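Local coordinates for putative exported protein (PDB 4JGB), which has a Rossmann-type fold, probably binds NAD(P)H and may be an oxidoreductase acting on CH-NH groups with NAD or NADP as acceptor, at residues A[51-55]-A[85-90]; A[91-95]-A[143-149]; A[109-113]-A[173-177]; A[185-190]-A[209-213]. One frame throughout, in Å; residues are numbered along the deposited sequence.

Contact 1 (A[51-55]-A[85-90])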
# COMPACT_ATOMS: atom_id res chain seq x y z
N ALA A 51 -18.12 -4.48 0.83
CA ALA A 51 -17.24 -5.23 1.71
C ALA A 51 -16.92 -4.39 2.92
O ALA A 51 -16.65 -3.18 2.81
CB ALA A 51 -15.96 -5.64 0.98
N ASP A 52 -16.97 -5.03 4.09
CA ASP A 52 -16.59 -4.40 5.33
C ASP A 52 -15.32 -5.06 5.78
O ASP A 52 -15.33 -6.23 6.21
CB ASP A 52 -17.68 -4.54 6.40
CG ASP A 52 -17.20 -4.11 7.80
OD1 ASP A 52 -16.15 -3.43 7.90
OD2 ASP A 52 -17.88 -4.44 8.81
N LEU A 53 -14.25 -4.29 5.70
CA LEU A 53 -12.92 -4.70 6.06
C LEU A 53 -12.86 -5.41 7.43
O LEU A 53 -12.21 -6.44 7.58
CB LEU A 53 -12.02 -3.45 6.04
CG LEU A 53 -10.50 -3.63 6.07
CD1 LEU A 53 -10.06 -4.78 5.16
CD2 LEU A 53 -9.83 -2.34 5.66
N PHE A 54 -13.59 -4.88 8.41
CA PHE A 54 -13.48 -5.35 9.77
C PHE A 54 -14.53 -6.42 10.13
O PHE A 54 -14.68 -6.78 11.29
CB PHE A 54 -13.54 -4.14 10.73
CG PHE A 54 -12.47 -3.11 10.47
CD1 PHE A 54 -11.11 -3.44 10.57
CD2 PHE A 54 -12.80 -1.79 10.14
CE1 PHE A 54 -10.12 -2.50 10.34
CE2 PHE A 54 -11.82 -0.84 9.92
CZ PHE A 54 -10.47 -1.19 10.01
N ASP A 55 -15.25 -6.91 9.12
CA ASP A 55 -16.26 -7.95 9.33
C ASP A 55 -15.74 -9.22 8.69
O ASP A 55 -15.73 -9.33 7.46
CB ASP A 55 -17.61 -7.53 8.74
CG ASP A 55 -18.68 -8.62 8.82
OD1 ASP A 55 -18.46 -9.72 9.36
OD2 ASP A 55 -19.79 -8.37 8.31
N ALA A 85 -5.01 -2.77 12.64
CA ALA A 85 -6.21 -3.58 12.46
C ALA A 85 -6.49 -3.83 10.97
O ALA A 85 -6.87 -4.93 10.59
CB ALA A 85 -7.41 -2.93 13.12
N VAL A 86 -6.29 -2.81 10.13
CA VAL A 86 -6.45 -2.98 8.68
C VAL A 86 -5.52 -4.09 8.16
O VAL A 86 -6.00 -5.03 7.56
CB VAL A 86 -6.19 -1.68 7.88
CG1 VAL A 86 -6.17 -2.00 6.39
CG2 VAL A 86 -7.27 -0.65 8.15
N ALA A 87 -4.21 -3.95 8.39
CA ALA A 87 -3.24 -5.00 8.05
C ALA A 87 -3.68 -6.41 8.55
O ALA A 87 -3.64 -7.40 7.80
CB ALA A 87 -1.86 -4.63 8.60
N LYS A 88 -4.07 -6.49 9.82
CA LYS A 88 -4.50 -7.73 10.43
C LYS A 88 -5.74 -8.29 9.74
O LYS A 88 -5.83 -9.51 9.47
CB LYS A 88 -4.78 -7.56 11.92
CG LYS A 88 -3.53 -7.33 12.76
CD LYS A 88 -3.76 -7.54 14.26
CE LYS A 88 -2.44 -7.32 15.00
NZ LYS A 88 -2.42 -7.64 16.47
N ALA A 89 -6.68 -7.41 9.45
CA ALA A 89 -7.95 -7.84 8.84
C ALA A 89 -7.72 -8.28 7.40
O ALA A 89 -8.35 -9.23 6.93
CB ALA A 89 -9.00 -6.72 8.91
N LEU A 90 -6.81 -7.60 6.71
CA LEU A 90 -6.43 -7.98 5.36
C LEU A 90 -5.82 -9.36 5.31
O LEU A 90 -6.21 -10.18 4.48
CB LEU A 90 -5.43 -6.99 4.75
CG LEU A 90 -5.96 -5.75 4.04
CD1 LEU A 90 -4.78 -5.09 3.37
CD2 LEU A 90 -7.02 -6.10 3.01
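L53 and F54 reach from the loop between strand 47-50 and helix 56-63 to helix 83-97, where A85, V86, A89 and L90 receive them. No hydrogen bond crosses; the contact is van der Waals packing. The two branches of L53 divide the work: CD2 meets V86 CG1 at 3.7 Å, with the two side chains about perpendicular, while CD1 lies 4.0 Å from L90 CD2. With its CG anti to the backbone N (chi1 -166°), L53 carries both methyls toward the helix although its CB sets off alongside it. V86 and L90 also pack on strand 68-71, and L53, like L90, touches F11 of strand 7-11. A sulfate, probably from the crystallisation liquor, lies about 6 Å from the L53 side chain.

The aromatic contacts belong to F54. Its CZ comes within 3.7 Å of V86 CG2 and its CE1 within 3.9 Å of A85 CB. V86 thus meets L53 mainly through CG1 and F54 through CG2, which also lies near L53 CD2. The backbone N of V86 lies near the ring plane at its edge. A89 CB points at the turn, 3.5 Å from L53 O.

Polar bonds shape the loop itself. F54 N donates to D52 OD1 (3.0 Å), closing an Asx turn from above the carboxylate plane, and D55 N bonds to D52 O in a type I turn that ends at the N-cap of helix 56-63. D52 sets the shape of the turn, and apolar burial of L53, helped by the more exposed F54, holds that turn against the helix.

Contact 2 (A[91-95]-A[143-149])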
# COMPACT_ATOMS: atom_id res chain seq x y z
N VAL A 91 -4.85 -9.61 6.18
CA VAL A 91 -4.15 -10.89 6.23
C VAL A 91 -5.13 -12.00 6.55
O VAL A 91 -5.10 -13.06 5.91
CB VAL A 91 -3.04 -10.89 7.30
CG1 VAL A 91 -2.57 -12.32 7.57
CG2 VAL A 91 -1.88 -10.00 6.89
N ASP A 92 -6.01 -11.78 7.53
CA ASP A 92 -6.99 -12.83 7.92
C ASP A 92 -7.97 -13.14 6.76
O ASP A 92 -8.24 -14.31 6.43
CB ASP A 92 -7.75 -12.40 9.19
CG ASP A 92 -8.83 -13.38 9.58
OD1 ASP A 92 -8.50 -14.57 9.77
OD2 ASP A 92 -10.01 -12.97 9.68
N GLY A 93 -8.48 -12.08 6.13
CA GLY A 93 -9.33 -12.21 4.94
C GLY A 93 -8.63 -12.95 3.82
O GLY A 93 -9.20 -13.88 3.25
N ALA A 94 -7.40 -12.55 3.51
CA ALA A 94 -6.68 -13.20 2.40
C ALA A 94 -6.53 -14.68 2.68
O ALA A 94 -6.83 -15.50 1.82
CB ALA A 94 -5.32 -12.55 2.17
N ARG A 95 -6.06 -15.03 3.89
CA ARG A 95 -5.95 -16.45 4.31
C ARG A 95 -7.26 -17.22 4.16
O ARG A 95 -7.29 -18.33 3.58
CB ARG A 95 -5.48 -16.53 5.77
CG ARG A 95 -4.00 -16.20 5.96
CD ARG A 95 -3.64 -16.03 7.43
NE ARG A 95 -2.20 -16.18 7.65
CZ ARG A 95 -1.59 -15.84 8.77
NH1 ARG A 95 -2.28 -15.32 9.76
NH2 ARG A 95 -0.27 -16.00 8.90
N LEU A 143 3.10 -7.80 10.03
CA LEU A 143 3.32 -8.48 8.76
C LEU A 143 4.62 -9.31 8.68
O LEU A 143 4.67 -10.31 7.96
CB LEU A 143 3.26 -7.46 7.61
CG LEU A 143 1.89 -6.92 7.25
CD1 LEU A 143 2.06 -5.70 6.33
CD2 LEU A 143 1.03 -8.00 6.58
N SER A 144 5.67 -8.90 9.40
CA SER A 144 6.93 -9.66 9.45
C SER A 144 6.76 -11.03 10.10
O SER A 144 7.61 -11.92 9.94
CB SER A 144 8.01 -8.86 10.19
OG SER A 144 8.09 -7.53 9.71
N THR A 145 5.68 -11.21 10.85
CA THR A 145 5.40 -12.54 11.44
C THR A 145 4.61 -13.43 10.46
O THR A 145 4.29 -14.60 10.75
CB THR A 145 4.62 -12.43 12.77
OG1 THR A 145 3.29 -11.99 12.49
CG2 THR A 145 5.32 -11.41 13.71
N VAL A 146 4.28 -12.89 9.30
CA VAL A 146 3.41 -13.62 8.41
C VAL A 146 4.32 -14.19 7.33
O VAL A 146 4.89 -13.44 6.53
CB VAL A 146 2.30 -12.71 7.87
CG1 VAL A 146 1.50 -13.39 6.76
CG2 VAL A 146 1.40 -12.21 9.01
N GLN A 147 4.43 -15.52 7.31
CA GLN A 147 5.34 -16.21 6.40
C GLN A 147 4.60 -16.85 5.24
O GLN A 147 5.20 -17.20 4.23
CB GLN A 147 6.08 -17.33 7.16
CG GLN A 147 6.93 -16.85 8.34
CD GLN A 147 8.34 -16.48 7.93
OE1 GLN A 147 8.57 -15.48 7.23
NE2 GLN A 147 9.32 -17.28 8.38
N ASP A 148 3.30 -17.02 5.41
CA ASP A 148 2.54 -17.88 4.53
C ASP A 148 1.78 -17.12 3.42
O ASP A 148 1.10 -17.73 2.59
CB ASP A 148 1.58 -18.71 5.38
CG ASP A 148 0.56 -17.85 6.10
OD1 ASP A 148 0.93 -17.08 7.02
OD2 ASP A 148 -0.61 -17.91 5.73
N LEU A 149 1.82 -15.79 3.43
CA LEU A 149 1.24 -14.99 2.35
C LEU A 149 2.37 -14.24 1.62
O LEU A 149 3.40 -13.94 2.24
CB LEU A 149 0.25 -13.95 2.91
CG LEU A 149 -1.01 -14.33 3.71
CD1 LEU A 149 -1.76 -13.07 4.12
CD2 LEU A 149 -1.90 -15.21 2.87
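R95 runs from helix 83-97 across to D148 in the loop that leads into strand 150-155. Its CB sets off alongside that loop, and CG, anti to the carbonyl carbon (chi1 -74°), passes L149 CD2 at 3.9 Å, the two side chains about perpendicular. From CG to NE the chain is extended, with CD 4.0 Å from D148 OD2. NE then donates to D148 OD2 at 3.0 Å (N-H...O 160°); OD2 accepts through its syn lone pair and lies near the guanidinium plane. A second, weak bond goes from NE to OD1. At the tip, NH2 meets D148 OD1 at a modelled 2.5 Å, very short and of doubtful exact length. The sound NE-OD2 bond and the 20° between guanidinium and carboxylate planes make this a nearly coplanar salt bridge. V91 CG1 sits over one face of the guanidinium, toward its rim, and V146 CG1 approaches NH2 obliquely.

Beneath this ion pair the contact is apolar. V91 CG1 touches L149 CD1 at 3.6 Å, V91 CG2 meets L143 CD2 at 3.5 Å, and A94 CB adds to the cover of L149 CD1. L149 and A94 rest on V102 of strand 101-105, L143 on V104.

The chemistry is layered: aliphatic groups join the helix and the loop to the central sheet, while the salt bridge lies at the exposed margin of the buried leucines and valines.

Contact 3 (A[109-113]-A[173-177])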
# COMPACT_ATOMS: atom_id res chain seq x y z
N GLY A 109 7.55 7.26 7.21
CA GLY A 109 8.21 7.26 8.52
C GLY A 109 8.94 5.96 8.88
O GLY A 109 9.89 5.99 9.66
N THR A 110 8.51 4.82 8.28
CA THR A 110 9.16 3.51 8.47
C THR A 110 10.41 3.31 7.61
O THR A 110 11.10 2.28 7.72
CB THR A 110 8.21 2.33 8.11
OG1 THR A 110 8.02 2.26 6.68
CG2 THR A 110 6.88 2.51 8.72
N LEU A 111 10.71 4.25 6.71
CA LEU A 111 11.78 4.00 5.75
C LEU A 111 13.11 3.95 6.53
O LEU A 111 13.36 4.78 7.42
CB LEU A 111 11.81 5.05 4.64
CG LEU A 111 10.59 5.14 3.69
CD1 LEU A 111 10.76 6.32 2.75
CD2 LEU A 111 10.42 3.84 2.89
N GLU A 112 13.93 2.97 6.21
CA GLU A 112 15.17 2.76 6.95
C GLU A 112 16.24 3.74 6.50
O GLU A 112 16.52 3.83 5.31
CB GLU A 112 15.63 1.33 6.72
CG GLU A 112 16.93 1.01 7.40
CD GLU A 112 17.18 -0.47 7.41
OE1 GLU A 112 16.52 -1.17 8.19
OE2 GLU A 112 18.01 -0.93 6.61
N VAL A 113 16.85 4.48 7.44
CA VAL A 113 17.90 5.45 7.07
C VAL A 113 19.30 4.88 7.31
O VAL A 113 20.26 5.38 6.76
CB VAL A 113 17.75 6.81 7.80
CG1 VAL A 113 16.45 7.50 7.42
CG2 VAL A 113 17.86 6.67 9.32
N ALA A 173 14.09 -2.00 -1.23
CA ALA A 173 13.36 -2.75 -0.21
C ALA A 173 13.19 -1.94 1.10
O ALA A 173 13.77 -2.26 2.13
CB ALA A 173 14.05 -4.09 0.05
N GLY A 174 12.45 -0.84 1.02
CA GLY A 174 12.11 -0.04 2.19
C GLY A 174 13.16 0.82 2.90
O GLY A 174 12.94 1.24 4.07
N ARG A 175 14.29 1.08 2.24
CA ARG A 175 15.24 2.08 2.73
C ARG A 175 14.95 3.45 2.12
O ARG A 175 14.38 3.54 1.04
CB ARG A 175 16.69 1.62 2.46
CG ARG A 175 16.99 0.33 3.22
CD ARG A 175 18.06 -0.57 2.61
NE ARG A 175 18.33 -1.70 3.51
CZ ARG A 175 17.69 -2.88 3.53
NH1 ARG A 175 16.74 -3.16 2.65
NH2 ARG A 175 18.04 -3.80 4.42
N LEU A 176 15.32 4.52 2.83
CA LEU A 176 15.14 5.88 2.32
C LEU A 176 15.89 6.04 1.00
O LEU A 176 17.02 5.58 0.89
CB LEU A 176 15.73 6.90 3.32
CG LEU A 176 15.42 8.38 3.02
CD1 LEU A 176 13.92 8.61 3.00
CD2 LEU A 176 16.07 9.31 4.02
N ILE A 177 15.25 6.67 0.02
CA ILE A 177 15.84 7.00 -1.28
C ILE A 177 15.76 8.53 -1.42
O ILE A 177 14.65 9.11 -1.41
CB ILE A 177 15.11 6.30 -2.47
CG1 ILE A 177 15.27 4.77 -2.38
CG2 ILE A 177 15.64 6.82 -3.81
CD1 ILE A 177 14.29 3.94 -3.18
O HOH W 1 9.77 0.88 5.24
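E112 N and O bond to the residues on either side of R175. E112 N donates to G174 O at 2.9 Å, nearly straight (170°) and on a lone pair in the carbonyl plane; L176 N returns a bond of 2.8 Å to E112 O, its donor tilted from that carbonyl's plane. This single bridge of parallel type joins the start of strand 112-114 to the loop after strand 170-172 and brings the CA atoms of E112 and R175 to 4.3 Å. Two CA-H...O contacts, from L111 CA to G174 O and from R175 CA to E112 O, run beside it.

Outside the bridge, the side chains of E112 and R175 lie side by side and point the same way. E112 CG is anti to the backbone N (chi1 178°), and the extended chain takes OE2 to 3.2 Å from R175 NE in a salt bridge. With the carboxylate and guanidinium planes perpendicular, OE2 alone makes the contact. Water 1 donates to T110 OG1 at 2.7 Å and weakly to G174 O; T110 OG1 has a further partner in G107 O.

Leucines and V113 pack around this core. L111 CD1 meets L176 CD1 at 3.9 Å, crossing at about a right angle, while L176 CD2 lies 3.9 Å from V113 CG1, alongside. L111 also rests on T210 of strand 207-212.

Two nearly straight backbone bonds therefore set how these chain segments are joined, and the one-oxygen salt bridge lies on the more exposed side.

Contact 4 (A[185-190]-A[209-213])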
# COMPACT_ATOMS: atom_id res chain seq x y z
N LYS A 185 10.81 12.14 -2.72
CA LYS A 185 9.61 12.56 -3.43
C LYS A 185 9.15 11.52 -4.46
O LYS A 185 9.96 10.87 -5.13
CB LYS A 185 9.87 13.87 -4.19
CG LYS A 185 10.10 15.14 -3.38
CD LYS A 185 10.18 16.31 -4.39
CE LYS A 185 10.63 17.65 -3.78
NZ LYS A 185 10.90 18.69 -4.82
N ILE A 186 7.85 11.41 -4.61
CA ILE A 186 7.28 10.60 -5.68
C ILE A 186 5.92 11.21 -6.02
O ILE A 186 5.18 11.58 -5.11
CB ILE A 186 7.17 9.09 -5.29
CG1 ILE A 186 6.97 8.20 -6.53
CG2 ILE A 186 6.00 8.83 -4.33
CD1 ILE A 186 8.18 8.02 -7.40
N SER A 187 5.58 11.30 -7.31
CA SER A 187 4.23 11.71 -7.71
C SER A 187 3.32 10.52 -7.44
O SER A 187 3.77 9.37 -7.40
CB SER A 187 4.15 12.11 -9.19
OG SER A 187 4.05 10.96 -10.02
N ALA A 188 2.04 10.81 -7.22
CA ALA A 188 1.09 9.78 -6.88
C ALA A 188 0.89 8.84 -8.09
O ALA A 188 0.70 7.64 -7.94
CB ALA A 188 -0.22 10.43 -6.40
N GLU A 189 0.99 9.40 -9.29
CA GLU A 189 0.87 8.66 -10.54
C GLU A 189 2.04 7.69 -10.65
O GLU A 189 1.85 6.52 -11.00
CB GLU A 189 0.86 9.61 -11.78
CG GLU A 189 -0.34 10.57 -11.95
CD GLU A 189 -0.41 11.65 -10.87
OE1 GLU A 189 0.64 11.89 -10.22
OE2 GLU A 189 -1.52 12.23 -10.67
N ASP A 190 3.26 8.20 -10.41
CA ASP A 190 4.44 7.33 -10.43
C ASP A 190 4.41 6.26 -9.32
O ASP A 190 4.76 5.11 -9.57
CB ASP A 190 5.75 8.10 -10.45
CG ASP A 190 6.08 8.63 -11.84
OD1 ASP A 190 5.67 7.99 -12.83
OD2 ASP A 190 6.73 9.69 -11.95
N ALA A 209 8.95 -2.12 0.70
CA ALA A 209 9.27 -1.65 -0.64
C ALA A 209 8.95 -0.18 -0.65
O ALA A 209 8.03 0.25 0.05
CB ALA A 209 8.36 -2.35 -1.65
N THR A 210 9.63 0.57 -1.49
CA THR A 210 9.38 2.01 -1.63
C THR A 210 9.86 2.49 -3.00
O THR A 210 10.68 1.80 -3.65
CB THR A 210 10.13 2.80 -0.55
OG1 THR A 210 9.54 4.09 -0.40
CG2 THR A 210 11.65 2.94 -0.89
N ALA A 211 9.38 3.65 -3.42
CA ALA A 211 9.75 4.27 -4.70
C ALA A 211 9.99 5.77 -4.47
O ALA A 211 9.37 6.39 -3.59
CB ALA A 211 8.67 4.06 -5.75
N ALA A 212 10.90 6.36 -5.23
CA ALA A 212 11.15 7.81 -5.12
C ALA A 212 12.03 8.17 -6.27
O ALA A 212 12.67 7.28 -6.79
CB ALA A 212 11.84 8.14 -3.80
N TYR A 213 12.07 9.46 -6.67
CA TYR A 213 12.99 9.84 -7.75
C TYR A 213 14.44 9.71 -7.28
O TYR A 213 14.74 10.02 -6.11
CB TYR A 213 12.69 11.25 -8.31
CG TYR A 213 11.28 11.29 -8.78
CD1 TYR A 213 10.86 10.49 -9.85
CD2 TYR A 213 10.33 12.07 -8.12
CE1 TYR A 213 9.54 10.48 -10.26
CE2 TYR A 213 9.02 12.08 -8.53
CZ TYR A 213 8.62 11.29 -9.58
OH TYR A 213 7.33 11.31 -9.95
OXT TYR A 213 15.32 9.30 -8.04
O HOH W 2 13.36 11.73 -4.39
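Y213 OH is gripped from two directions, by the carboxylate of D190 and the backbone of S187. It donates to D190 OD2 at 2.6 Å, using that oxygen's anti lone pair at the edge of the ring, with the carboxylate and ring planes 77° apart. It also accepts from S187 N at 3.2 Å. D190 OD1 is held in turn by the backbone N atoms of T166 and G167, so the carboxylate that receives the phenol is itself positioned from outside.

The other end of Y213 is fastened too. Its backbone N donates to K185 O at 3.0 Å, nearly along the C=O axis, and water 2 links its terminal O to K185 N, while OXT forms a salt bridge with R170. Between these two anchorages the ring lies across the chain of I186. Methyl CD1 of I186 stands over one face, toward the rim, 4.1 Å from the ring centroid and 18° off its normal, a CH-pi contact. The same CD1 lies 3.8 Å from A212 CA, with A211 CB a little further off.

S187 is the N-cap of helix 188-201: its OG accepts from D190 N at 2.9 Å, and OG also bonds to E164 O. The weakly bonded strand 185-187 runs at 84° to residues 209-212 and pairs with strand 159-161, so the C-terminal tyrosine ties the end of the central sheet's strand 207-212 to the start of helix 188-201, whose A188 packs on helix 16-27.

The four contacts fall into two pairs. Contacts 1 and 2 share helix 83-97, their segments adjoining at residues 90 and 91, and their centres lie 12 Å apart; one joins the helix to the loop after strand 47-50, the other to the loop before strand 150-155. Contacts 3 and 4, also 12 Å apart by centres, touch mainly through T210: its CG2 lies 3.4 Å from R175 O and 3.6 Å from I177 CD1. Contacts 1 and 4 sit on opposite sides of the chain's centre, 26 Å apart by centres. A sulfate lies about 6 Å from the L53 side chain of contact 1, but it defines no cofactor site.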